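Side-chain contacts in alkylpurine DNA glycosylase AlkC (Pseudomonas fluorescens, PDB 5VHV), which probably excises alkylated purines from damaged DNA by hydrolysing the N-glycosidic bond, without flipping the modified nucleotide out of the helix: residues H126-T131 with L164-A169; R155-W160 with T201-E206; S176-L181 with A194-D199. All coordinates share one frame; numbering follows the deposited sequence.

Contact 1: H126-T131 with L164-A169; sequences HDFQRT and LAEVQA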
loop_
_atom_site.group_PDB
_atom_site.type_symbol
_atom_site.label_atom_id
_atom_site.label_comp_id
_atom_site.label_asym_id
_atom_site.label_seq_id
_atom_site.Cartn_x
_atom_site.Cartn_y
_atom_site.Cartn_z
ATOM N N HIS A 126 3.587 14.689 16.389
ATOM C CA HIS A 126 3.680 15.644 17.495
ATOM C C HIS A 126 4.416 15.102 18.718
ATOM O O HIS A 126 5.003 15.894 19.478
ATOM C CB HIS A 126 2.266 16.083 17.905
ATOM C CG HIS A 126 2.240 17.263 18.837
ATOM N ND1 HIS A 126 2.279 17.132 20.210
ATOM C CD2 HIS A 126 2.172 18.596 18.591
ATOM C CE1 HIS A 126 2.242 18.332 20.768
ATOM N NE2 HIS A 126 2.178 19.237 19.808
ATOM N N ASP A 127 4.461 13.783 18.886
ATOM C CA ASP A 127 5.040 13.137 20.070
ATOM C C ASP A 127 5.747 11.845 19.650
ATOM O O ASP A 127 5.396 10.734 20.061
ATOM C CB ASP A 127 3.936 12.861 21.088
ATOM C CG ASP A 127 3.353 14.136 21.631
ATOM O OD1 ASP A 127 3.910 14.693 22.582
ATOM O OD2 ASP A 127 2.384 14.613 21.045
ATOM N N PHE A 128 6.772 11.994 18.809
ATOM C CA PHE A 128 7.319 10.837 18.118
ATOM C C PHE A 128 7.838 9.788 19.101
ATOM O O PHE A 128 7.449 8.615 19.026
ATOM C CB PHE A 128 8.432 11.237 17.157
ATOM C CG PHE A 128 9.018 10.057 16.467
ATOM C CD1 PHE A 128 8.308 9.428 15.468
ATOM C CD2 PHE A 128 10.227 9.532 16.869
ATOM C CE1 PHE A 128 8.797 8.311 14.840
ATOM C CE2 PHE A 128 10.740 8.397 16.246
ATOM C CZ PHE A 128 10.021 7.786 15.227
ATOM N N GLN A 129 8.731 10.185 20.011
ATOM C CA GLN A 129 9.394 9.181 20.856
ATOM C C GLN A 129 8.384 8.488 21.766
ATOM O O GLN A 129 8.426 7.257 21.932
ATOM C CB GLN A 129 10.527 9.834 21.668
ATOM C CG GLN A 129 11.646 8.895 22.090
ATOM C CD GLN A 129 12.447 8.331 20.896
ATOM O OE1 GLN A 129 12.923 9.075 20.040
ATOM N NE2 GLN A 129 12.561 7.026 20.840
ATOM N N ARG A 130 7.448 9.261 22.338
ATOM C CA ARG A 130 6.444 8.681 23.227
ATOM C C ARG A 130 5.597 7.656 22.489
ATOM O O ARG A 130 5.288 6.584 23.027
ATOM C CB ARG A 130 5.556 9.778 23.807
ATOM C CG ARG A 130 5.011 9.447 25.192
ATOM C CD ARG A 130 4.083 10.545 25.715
ATOM N NE ARG A 130 3.686 10.270 27.095
ATOM C CZ ARG A 130 2.876 11.042 27.818
ATOM N NH1 ARG A 130 2.361 12.166 27.302
ATOM N NH2 ARG A 130 2.563 10.678 29.056
ATOM N N THR A 131 5.209 7.976 21.257
ATOM C CA THR A 131 4.330 7.110 20.478
ATOM C C THR A 131 5.094 5.904 19.939
ATOM O O THR A 131 4.561 4.785 19.902
ATOM C CB THR A 131 3.692 7.917 19.337
ATOM O OG1 THR A 131 3.057 9.096 19.871
ATOM C CG2 THR A 131 2.658 7.105 18.594
ATOM N N LEU A 164 5.984 10.433 6.995
ATOM C CA LEU A 164 6.625 10.664 8.294
ATOM C C LEU A 164 8.099 10.951 8.020
ATOM O O LEU A 164 8.903 10.034 7.829
ATOM C CB LEU A 164 6.433 9.473 9.239
ATOM C CG LEU A 164 5.032 9.289 9.827
ATOM C CD1 LEU A 164 4.956 7.988 10.624
ATOM C CD2 LEU A 164 4.650 10.477 10.705
ATOM N N ALA A 165 8.445 12.241 7.956
ATOM C CA ALA A 165 9.800 12.633 7.570
ATOM C C ALA A 165 10.843 12.083 8.530
ATOM O O ALA A 165 11.953 11.728 8.109
ATOM C CB ALA A 165 9.912 14.155 7.490
ATOM N N GLU A 166 10.506 11.994 9.816
ATOM C CA GLU A 166 11.464 11.523 10.813
ATOM C C GLU A 166 11.778 10.042 10.614
ATOM O O GLU A 166 12.945 9.627 10.709
ATOM C CB GLU A 166 10.899 11.801 12.220
ATOM C CG GLU A 166 11.815 11.421 13.349
ATOM C CD GLU A 166 11.452 12.083 14.677
ATOM O OE1 GLU A 166 10.339 12.639 14.808
ATOM O OE2 GLU A 166 12.305 12.055 15.589
ATOM N N VAL A 167 10.747 9.241 10.319
ATOM C CA VAL A 167 10.922 7.823 10.003
ATOM C C VAL A 167 11.662 7.656 8.681
ATOM O O VAL A 167 12.592 6.850 8.557
ATOM C CB VAL A 167 9.549 7.126 9.962
ATOM C CG1 VAL A 167 9.663 5.683 9.486
ATOM C CG2 VAL A 167 8.905 7.167 11.330
ATOM N N GLN A 168 11.226 8.390 7.669
ATOM C CA GLN A 168 11.812 8.292 6.342
ATOM C C GLN A 168 13.313 8.532 6.376
ATOM O O GLN A 168 14.075 7.871 5.654
ATOM C CB GLN A 168 11.098 9.308 5.448
ATOM C CG GLN A 168 11.203 9.148 3.992
ATOM C CD GLN A 168 10.315 10.156 3.303
ATOM O OE1 GLN A 168 9.579 10.912 3.966
ATOM N NE2 GLN A 168 10.377 10.194 1.996
ATOM N N ALA A 169 13.765 9.452 7.236
ATOM C CA ALA A 169 15.174 9.820 7.305
ATOM C C ALA A 169 16.024 8.831 8.084
ATOM O O ALA A 169 17.248 8.865 7.943
ATOM C CB ALA A 169 15.337 11.200 7.951
#
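A carboxylate lies on an aromatic face: the acid group of Glu166 is stacked over the ring of Phe128, the two planes only 26° apart. Glu166 CD stands 3.5 Å above the ring plane, offset toward the rim, on the side where the ring joins its CB. Glu166 OE1 comes within 3.3 Å of Phe128 CG, and Glu166 OE2 leans over the neighbouring ring carbon, 3.5 Å from Phe128 CD2. The methylene group takes part as well, with Glu166 CG 4.2 Å from the ring centroid and close to the normal, a CH-pi contact. A negative group over the pi cloud is not expected to gain electrostatically, and packing with the CG contact probably accounts for the stack. The glutamate chain runs extended beyond CG, chi2 162°, which carries its flat end across to the aromatic residue. Both residues belong to the helical DNA alkylation repair domain, in which the start of helix 128-138 here meets the short helix 165-169. Val167 brings CG2 obliquely to the far part of the same ring, 3.7 Å from Phe128 CE1. Leu173 from a following loop also packs on Phe128, and the ring is buried while the glutamate stays exposed. At the head of helix 128-138, Asp127 O accepts from both N and OG1 of Thr131, and His126 ND1 donates to Asp127 OD2 at 2.7 Å, the acceptor lying in the imidazole plane.

Contact 2: R155-W160 with T201-E206; sequences RPRLPW and TKDHPE. With 9B4 ((2R,5R,13R,16R)-9-(hydroxymethyl)-9-{[(2R)-2-hydroxypropoxy]methyl}-5,13-dimethyl-4,7,11,14-tetraoxaheptadecane-2,16-diol), chain L; nucleotides of chain D; nucleotides of chain C.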
loop_
_atom_site.group_PDB
_atom_site.type_symbol
_atom_site.label_atom_id
_atom_site.label_comp_id
_atom_site.label_asym_id
_atom_site.label_seq_id
_atom_site.Cartn_x
_atom_site.Cartn_y
_atom_site.Cartn_z
ATOM N N ARG A 155 4.696 3.539 8.833
ATOM C CA ARG A 155 5.274 3.518 7.491
ATOM C C ARG A 155 5.804 4.894 7.096
ATOM O O ARG A 155 5.138 5.916 7.343
ATOM C CB ARG A 155 4.224 3.103 6.463
ATOM C CG ARG A 155 4.048 1.618 6.356
ATOM C CD ARG A 155 2.941 1.289 5.365
ATOM N NE ARG A 155 3.281 1.700 4.006
ATOM C CZ ARG A 155 2.605 1.339 2.916
ATOM N NH1 ARG A 155 1.509 0.597 3.018
ATOM N NH2 ARG A 155 3.034 1.719 1.709
ATOM N N PRO A 156 6.949 4.959 6.415
ATOM C CA PRO A 156 7.379 6.258 5.884
ATOM C C PRO A 156 6.342 6.898 4.967
ATOM O O PRO A 156 6.107 8.116 5.038
ATOM C CB PRO A 156 8.668 5.913 5.121
ATOM C CG PRO A 156 9.118 4.604 5.634
ATOM C CD PRO A 156 7.930 3.887 6.171
ATOM N N ARG A 157 5.749 6.107 4.068
ATOM C CA ARG A 157 4.948 6.612 2.953
ATOM C C ARG A 157 3.600 5.889 2.873
ATOM O O ARG A 157 3.249 5.284 1.855
ATOM C CB ARG A 157 5.681 6.441 1.641
ATOM C CG ARG A 157 6.953 7.253 1.569
ATOM C CD ARG A 157 7.626 6.954 0.269
ATOM N NE ARG A 157 8.896 7.645 0.122
ATOM C CZ ARG A 157 9.341 8.136 -1.019
ATOM N NH1 ARG A 157 8.622 8.039 -2.123
ATOM N NH2 ARG A 157 10.509 8.741 -1.062
ATOM N N LEU A 158 2.825 5.994 3.938
ATOM C CA LEU A 158 1.491 5.390 3.944
ATOM C C LEU A 158 0.566 6.113 2.962
ATOM O O LEU A 158 0.427 7.341 3.040
ATOM C CB LEU A 158 0.903 5.470 5.353
ATOM C CG LEU A 158 -0.474 4.810 5.499
ATOM C CD1 LEU A 158 -0.389 3.275 5.409
ATOM C CD2 LEU A 158 -1.135 5.209 6.808
ATOM N N PRO A 159 -0.118 5.407 2.063
ATOM C CA PRO A 159 -1.097 6.094 1.213
ATOM C C PRO A 159 -2.196 6.747 2.045
ATOM O O PRO A 159 -2.619 6.222 3.076
ATOM C CB PRO A 159 -1.642 4.975 0.317
ATOM C CG PRO A 159 -0.468 4.029 0.197
ATOM C CD PRO A 159 0.084 4.012 1.629
ATOM N N TRP A 160 -2.618 7.928 1.600
ATOM C CA TRP A 160 -3.703 8.724 2.187
ATOM C C TRP A 160 -3.307 9.388 3.502
ATOM O O TRP A 160 -4.181 9.892 4.221
ATOM C CB TRP A 160 -4.977 7.898 2.392
ATOM C CG TRP A 160 -5.656 7.461 1.139
ATOM C CD1 TRP A 160 -5.108 7.371 -0.119
ATOM C CD2 TRP A 160 -7.030 7.065 1.011
ATOM N NE1 TRP A 160 -6.061 6.914 -1.015
ATOM C CE2 TRP A 160 -7.244 6.724 -0.349
ATOM C CE3 TRP A 160 -8.096 6.941 1.917
ATOM C CZ2 TRP A 160 -8.477 6.293 -0.819
ATOM C CZ3 TRP A 160 -9.326 6.505 1.444
ATOM C CH2 TRP A 160 -9.505 6.188 0.087
ATOM N N THR A 201 12.781 1.308 0.703
ATOM C CA THR A 201 13.669 1.165 -0.438
ATOM C C THR A 201 13.637 2.398 -1.325
ATOM O O THR A 201 14.558 2.575 -2.134
ATOM C CB THR A 201 13.372 -0.076 -1.312
ATOM O OG1 THR A 201 12.122 0.048 -2.002
ATOM C CG2 THR A 201 13.421 -1.371 -0.524
ATOM N N LYS A 202 12.605 3.246 -1.202
ATOM C CA LYS A 202 12.548 4.452 -2.026
ATOM C C LYS A 202 13.615 5.457 -1.614
ATOM O O LYS A 202 14.026 6.290 -2.429
ATOM C CB LYS A 202 11.166 5.112 -1.944
ATOM C CG LYS A 202 9.983 4.159 -2.294
ATOM C CD LYS A 202 10.245 3.271 -3.499
ATOM C CE LYS A 202 9.046 2.350 -3.786
ATOM N NZ LYS A 202 7.817 3.158 -4.046
ATOM N N ASP A 203 14.053 5.412 -0.364
ATOM C CA ASP A 203 15.026 6.367 0.157
ATOM C C ASP A 203 16.305 5.736 0.674
ATOM O O ASP A 203 17.333 6.412 0.686
ATOM C CB ASP A 203 14.412 7.191 1.289
ATOM C CG ASP A 203 13.354 8.137 0.787
ATOM O OD1 ASP A 203 13.704 9.007 -0.026
ATOM O OD2 ASP A 203 12.189 7.976 1.161
ATOM N N HIS A 204 16.272 4.483 1.135
ATOM C CA HIS A 204 17.461 3.826 1.689
ATOM C C HIS A 204 17.514 2.385 1.205
ATOM O O HIS A 204 17.414 1.438 1.995
ATOM C CB HIS A 204 17.455 3.893 3.215
ATOM C CG HIS A 204 17.313 5.279 3.750
ATOM N ND1 HIS A 204 18.381 6.145 3.857
ATOM C CD2 HIS A 204 16.229 5.958 4.188
ATOM C CE1 HIS A 204 17.960 7.294 4.351
ATOM N NE2 HIS A 204 16.659 7.206 4.562
ATOM N N PRO A 205 17.676 2.186 -0.106
ATOM C CA PRO A 205 17.664 0.820 -0.642
ATOM C C PRO A 205 18.739 -0.070 -0.053
ATOM O O PRO A 205 18.466 -1.240 0.247
ATOM C CB PRO A 205 17.866 1.039 -2.151
ATOM C CG PRO A 205 18.501 2.373 -2.276
ATOM C CD PRO A 205 17.894 3.184 -1.165
ATOM N N GLU A 206 19.963 0.442 0.118
ATOM C CA GLU A 206 21.045 -0.400 0.621
ATOM C C GLU A 206 20.769 -0.872 2.035
ATOM O O GLU A 206 21.181 -1.977 2.412
ATOM C CB GLU A 206 22.372 0.358 0.580
ATOM C CG GLU A 206 22.839 0.696 -0.827
ATOM C CD GLU A 206 24.081 1.573 -0.851
ATOM O OE1 GLU A 206 24.406 2.189 0.185
ATOM O OE2 GLU A 206 24.735 1.644 -1.913
HETATM C C01 9B4 L . -8.472 4.355 -4.828
HETATM C C02 9B4 L . -8.232 3.239 -3.810
HETATM C C03 9B4 L . -9.484 3.057 -2.974
HETATM C C05 9B4 L . -10.396 2.009 -1.131
HETATM C C06 9B4 L . -10.528 0.657 -0.439
HETATM C C07 9B4 L . -9.232 0.292 0.273
HETATM C C09 9B4 L . -7.707 0.979 1.903
HETATM C C10 9B4 L . -7.740 1.421 3.368
HETATM C C12 9B4 L . -8.939 1.113 5.400
HETATM C C13 9B4 L . -9.752 0.063 6.165
HETATM C C15 9B4 L . -10.374 0.693 7.410
HETATM C C16 9B4 L . -8.032 2.916 3.382
HETATM C C17 9B4 L . -10.817 -0.475 -1.437
HETATM C C23 9B4 L . -11.641 0.863 0.595
HETATM C C25 9B4 L . -13.498 -0.467 0.835
HETATM C C26 9B4 L . -14.229 -1.347 1.838
HETATM C C27 9B4 L . -13.341 -1.729 3.027
HETATM C C34 9B4 L . -6.020 2.789 -3.068
HETATM C C35 9B4 L . -5.528 2.370 -1.692
HETATM C C37 9B4 L . -4.058 1.969 -1.829
HETATM O O04 9B4 L . -9.296 2.057 -1.999
HETATM O O08 9B4 L . -8.944 1.216 1.277
HETATM O O11 9B4 L . -8.730 0.712 4.070
HETATM O O14 9B4 L . -10.779 -0.432 5.354
HETATM O O18 9B4 L . -11.891 -0.205 -2.304
HETATM O O24 9B4 L . -12.124 -0.327 1.127
HETATM O O28 9B4 L . -15.317 -0.588 2.279
HETATM O O33 9B4 L . -7.186 3.553 -2.941
HETATM O O36 9B4 L . -5.684 3.439 -0.796
ATOM P P DT D 7 -14.058 8.621 -4.919
ATOM O OP1 DT D 7 -15.083 8.824 -3.891
ATOM O OP2 DT D 7 -14.118 9.464 -6.154
ATOM O "O5'" DT D 7 -12.596 8.721 -4.383
ATOM C "C5'" DT D 7 -12.284 8.114 -3.164
ATOM C "C4'" DT D 7 -10.870 8.439 -2.760
ATOM O "O4'" DT D 7 -9.951 7.817 -3.688
ATOM C "C3'" DT D 7 -10.507 9.932 -2.737
ATOM O "O3'" DT D 7 -10.353 10.334 -1.365
ATOM C "C2'" DT D 7 -9.197 10.017 -3.568
ATOM C "C1'" DT D 7 -8.761 8.558 -3.697
ATOM N N1 DT D 7 -8.036 8.232 -4.924
ATOM C C2 DT D 7 -6.795 7.637 -4.840
ATOM O O2 DT D 7 -6.240 7.370 -3.779
ATOM N N3 DT D 7 -6.230 7.314 -6.047
ATOM C C4 DT D 7 -6.752 7.552 -7.295
ATOM O O4 DT D 7 -6.151 7.255 -8.321
ATOM C C5 DT D 7 -8.058 8.175 -7.315
ATOM C C7 DT D 7 -8.729 8.475 -8.620
ATOM C C6 DT D 7 -8.634 8.481 -6.139
ATOM P P DA C 6 4.766 1.529 -5.175
ATOM O OP1 DA C 6 5.845 1.245 -4.175
ATOM O OP2 DA C 6 4.585 0.682 -6.368
ATOM O "O5'" DA C 6 3.338 1.601 -4.491
ATOM C "C5'" DA C 6 3.197 2.158 -3.183
ATOM C "C4'" DA C 6 1.736 2.294 -2.834
ATOM O "O4'" DA C 6 1.113 3.235 -3.742
ATOM C "C3'" DA C 6 0.924 0.980 -2.959
ATOM O "O3'" DA C 6 0.347 0.610 -1.707
ATOM C "C2'" DA C 6 -0.150 1.301 -3.973
ATOM C "C1'" DA C 6 -0.211 2.808 -3.925
ATOM N N9 DA C 6 -0.798 3.392 -5.117
ATOM C C8 DA C 6 -0.497 3.109 -6.420
ATOM N N7 DA C 6 -1.246 3.751 -7.282
ATOM C C5 DA C 6 -2.117 4.469 -6.483
ATOM C C6 DA C 6 -3.181 5.335 -6.779
ATOM N N6 DA C 6 -3.557 5.643 -8.037
ATOM N N1 DA C 6 -3.832 5.908 -5.740
ATOM C C2 DA C 6 -3.453 5.603 -4.494
ATOM N N3 DA C 6 -2.481 4.784 -4.096
ATOM C C4 DA C 6 -1.847 4.250 -5.146
#
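Arg157 reaches across to Lys202 and Asp203 with its chain extended from CG to NE, and its guanidinium is met on a face and at an edge. Lys202 CB sits over the centre of one face, 3.7 Å from Arg157 CZ. At the edge, Arg157 NH2 donates to Asp203 OD2 at 2.9 Å in a salt bridge bent to 149°; the oxygen is met on its syn side but tilted out of the carboxylate plane, the two planes 51° apart. Gln168 NE2 also donates to this oxygen. Cut back to an alanine, position Arg157 would probably leave Asp203 OD2 without its charged mate here and Lys202 CB uncovered. The lysine, bent twice (chi4 59°), turns its amine away from the guanidinium, and Lys202 NZ bonds OP1 of DA6 of chain C at 2.8 Å. Further along the 155-160 loop, Trp160 NE1 gives one hydrogen bond to O2 of DT7 of chain D, 2.8 Å long. The indole lies between 9B4 O36, over one face but offset toward the rim, and O3' of that thymidine over the opposite face. Arg155 NH2 bonds a modified base and is salt-bridged to Asp199, completing the lesion-side DNA-binding surface of this helical alkylpurine glycosylase domain.

Contact 3: S176-L181 with A194-D199; sequences SILDHL and ANHLND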
loop_
_atom_site.group_PDB
_atom_site.type_symbol
_atom_site.label_atom_id
_atom_site.label_comp_id
_atom_site.label_asym_id
_atom_site.label_seq_id
_atom_site.Cartn_x
_atom_site.Cartn_y
_atom_site.Cartn_z
ATOM N N SER A 176 13.356 -2.268 15.039
ATOM C CA SER A 176 13.045 -3.377 15.933
ATOM C C SER A 176 11.587 -3.806 15.794
ATOM O O SER A 176 11.264 -4.982 16.002
ATOM C CB SER A 176 13.376 -3.015 17.386
ATOM O OG SER A 176 12.505 -2.049 17.918
ATOM N N ILE A 177 10.697 -2.885 15.431
ATOM C CA ILE A 177 9.325 -3.276 15.126
ATOM C C ILE A 177 9.318 -4.267 13.981
ATOM O O ILE A 177 8.718 -5.346 14.071
ATOM C CB ILE A 177 8.459 -2.048 14.804
ATOM C CG1 ILE A 177 8.225 -1.249 16.085
ATOM C CG2 ILE A 177 7.125 -2.477 14.153
ATOM C CD1 ILE A 177 7.572 0.076 15.874
ATOM N N LEU A 178 9.999 -3.921 12.881
ATOM C CA LEU A 178 9.957 -4.796 11.726
ATOM C C LEU A 178 10.672 -6.112 12.018
ATOM O O LEU A 178 10.238 -7.176 11.547
ATOM C CB LEU A 178 10.557 -4.090 10.513
ATOM C CG LEU A 178 9.908 -2.750 10.145
ATOM C CD1 LEU A 178 10.638 -2.124 8.967
ATOM C CD2 LEU A 178 8.437 -2.900 9.863
ATOM N N ASP A 179 11.740 -6.071 12.818
ATOM C CA ASP A 179 12.455 -7.301 13.146
ATOM C C ASP A 179 11.572 -8.258 13.933
ATOM O O ASP A 179 11.633 -9.478 13.719
ATOM C CB ASP A 179 13.735 -6.979 13.932
ATOM C CG ASP A 179 14.570 -8.221 14.231
ATOM O OD1 ASP A 179 14.973 -8.913 13.272
ATOM O OD2 ASP A 179 14.814 -8.480 15.429
ATOM N N HIS A 180 10.766 -7.729 14.867
ATOM C CA HIS A 180 9.876 -8.579 15.646
ATOM C C HIS A 180 8.852 -9.271 14.759
ATOM O O HIS A 180 8.333 -10.329 15.128
ATOM C CB HIS A 180 9.116 -7.791 16.708
ATOM C CG HIS A 180 9.956 -7.292 17.842
ATOM N ND1 HIS A 180 9.700 -6.096 18.481
ATOM C CD2 HIS A 180 11.020 -7.837 18.477
ATOM C CE1 HIS A 180 10.583 -5.917 19.447
ATOM N NE2 HIS A 180 11.394 -6.960 19.467
ATOM N N LEU A 181 8.522 -8.676 13.610
ATOM C CA LEU A 181 7.405 -9.134 12.793
ATOM C C LEU A 181 7.841 -9.877 11.526
ATOM O O LEU A 181 6.976 -10.271 10.731
ATOM C CB LEU A 181 6.523 -7.926 12.430
ATOM C CG LEU A 181 5.934 -7.137 13.609
ATOM C CD1 LEU A 181 5.154 -5.886 13.127
ATOM C CD2 LEU A 181 5.020 -8.000 14.460
ATOM N N ALA A 194 6.143 -5.982 4.670
ATOM C CA ALA A 194 6.692 -5.916 3.320
ATOM C C ALA A 194 6.486 -4.535 2.732
ATOM O O ALA A 194 7.384 -3.996 2.078
ATOM C CB ALA A 194 6.056 -6.977 2.419
ATOM N N ASN A 195 5.303 -3.955 2.935
ATOM C CA ASN A 195 5.029 -2.640 2.362
ATOM C C ASN A 195 5.834 -1.538 3.050
ATOM O O ASN A 195 6.272 -0.583 2.395
ATOM C CB ASN A 195 3.529 -2.353 2.408
ATOM C CG ASN A 195 2.755 -3.212 1.400
ATOM O OD1 ASN A 195 3.300 -3.656 0.360
ATOM N ND2 ASN A 195 1.501 -3.469 1.702
ATOM N N HIS A 196 6.007 -1.627 4.368
ATOM C CA HIS A 196 6.877 -0.689 5.078
ATOM C C HIS A 196 8.308 -0.780 4.541
ATOM O O HIS A 196 8.931 0.235 4.218
ATOM C CB HIS A 196 6.789 -0.990 6.578
ATOM C CG HIS A 196 7.458 0.005 7.476
ATOM N ND1 HIS A 196 6.909 0.380 8.686
ATOM C CD2 HIS A 196 8.646 0.649 7.392
ATOM C CE1 HIS A 196 7.728 1.212 9.303
ATOM N NE2 HIS A 196 8.780 1.409 8.531
ATOM N N LEU A 197 8.823 -1.995 4.370
ATOM C CA LEU A 197 10.168 -2.144 3.820
ATOM C C LEU A 197 10.267 -1.605 2.390
ATOM O O LEU A 197 11.242 -0.936 2.046
ATOM C CB LEU A 197 10.588 -3.612 3.881
ATOM C CG LEU A 197 10.937 -4.105 5.289
ATOM C CD1 LEU A 197 10.967 -5.627 5.303
ATOM C CD2 LEU A 197 12.258 -3.554 5.758
ATOM N N ASN A 198 9.278 -1.888 1.539
ATOM C CA ASN A 198 9.279 -1.314 0.195
ATOM C C ASN A 198 9.304 0.216 0.246
ATOM O O ASN A 198 10.044 0.854 -0.512
ATOM C CB ASN A 198 8.069 -1.844 -0.589
ATOM C CG ASN A 198 8.006 -1.316 -1.993
ATOM O OD1 ASN A 198 8.935 -1.496 -2.781
ATOM N ND2 ASN A 198 6.896 -0.690 -2.331
ATOM N N ASP A 199 8.524 0.832 1.140
ATOM C CA ASP A 199 8.646 2.281 1.355
ATOM C C ASP A 199 10.102 2.692 1.599
ATOM O O ASP A 199 10.581 3.699 1.073
ATOM C CB ASP A 199 7.832 2.752 2.571
ATOM C CG ASP A 199 6.324 2.760 2.373
ATOM O OD1 ASP A 199 5.770 2.434 1.302
ATOM O OD2 ASP A 199 5.679 3.142 3.373
#
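Segments 176-181 and 194-199, from helices 175-181 and 187-201, have their nearest CA atoms at Leu178 and Leu197, 8.3 Å apart. This is buried helix-to-helix packing within the all-helical DNA alkylation repair domain, between two helices consecutive in the chain, and no hydrogen bond joins the two segments. Leu178 carries the contact from its side, spreading both methyl groups over one face of the His196 imidazole. Leu178 CD2 lies 3.7 Å above the His196 ring plane toward the rim, its CH-pi contact 4.0 Å from the centroid and 20° off the normal. The other branch, Leu178 CD1, lies over the CD2-NE2 side of the same face, 3.8 Å from His196 CD2. With CG anti to the backbone N, chi1 -171°, the histidine ring is extended toward the leucine, and the two side chains meet at about a right angle. His196 ND1 is hydrogen-bonded to Ser151 O, a bond that probably helps fix the ring's rotation under the leucine. Leu197 packs against Ile225 and Ala229 of helix 220-229. It runs past Leu178 in the opposite direction, and its CD2 methyl stops 3.9 Å from Leu178 CD1.

Overall arrangement
Contacts 1 and 3 are buried helix packing with no hydrogen bond between their segments: an aromatic face takes a carboxylate in the first, an imidazole face takes leucine methyls in the second. Contact 2 lies at the surface, between a loop and the turn before helix 205-213, and joins its segments by charge beside the DNA. It also connects the other two. Gln168 of contact 1 bonds to Asp203 and His204, while in contact 3 Asp199 OD1 takes Arg155 NH2 in a salt bridge and Asp199 OD2 accepts from the backbone N of Arg157. Helix 187-201 turns Leu197 inward and Asn195 and Asn198 to the DNA, then leads into 201-206 of contact 2.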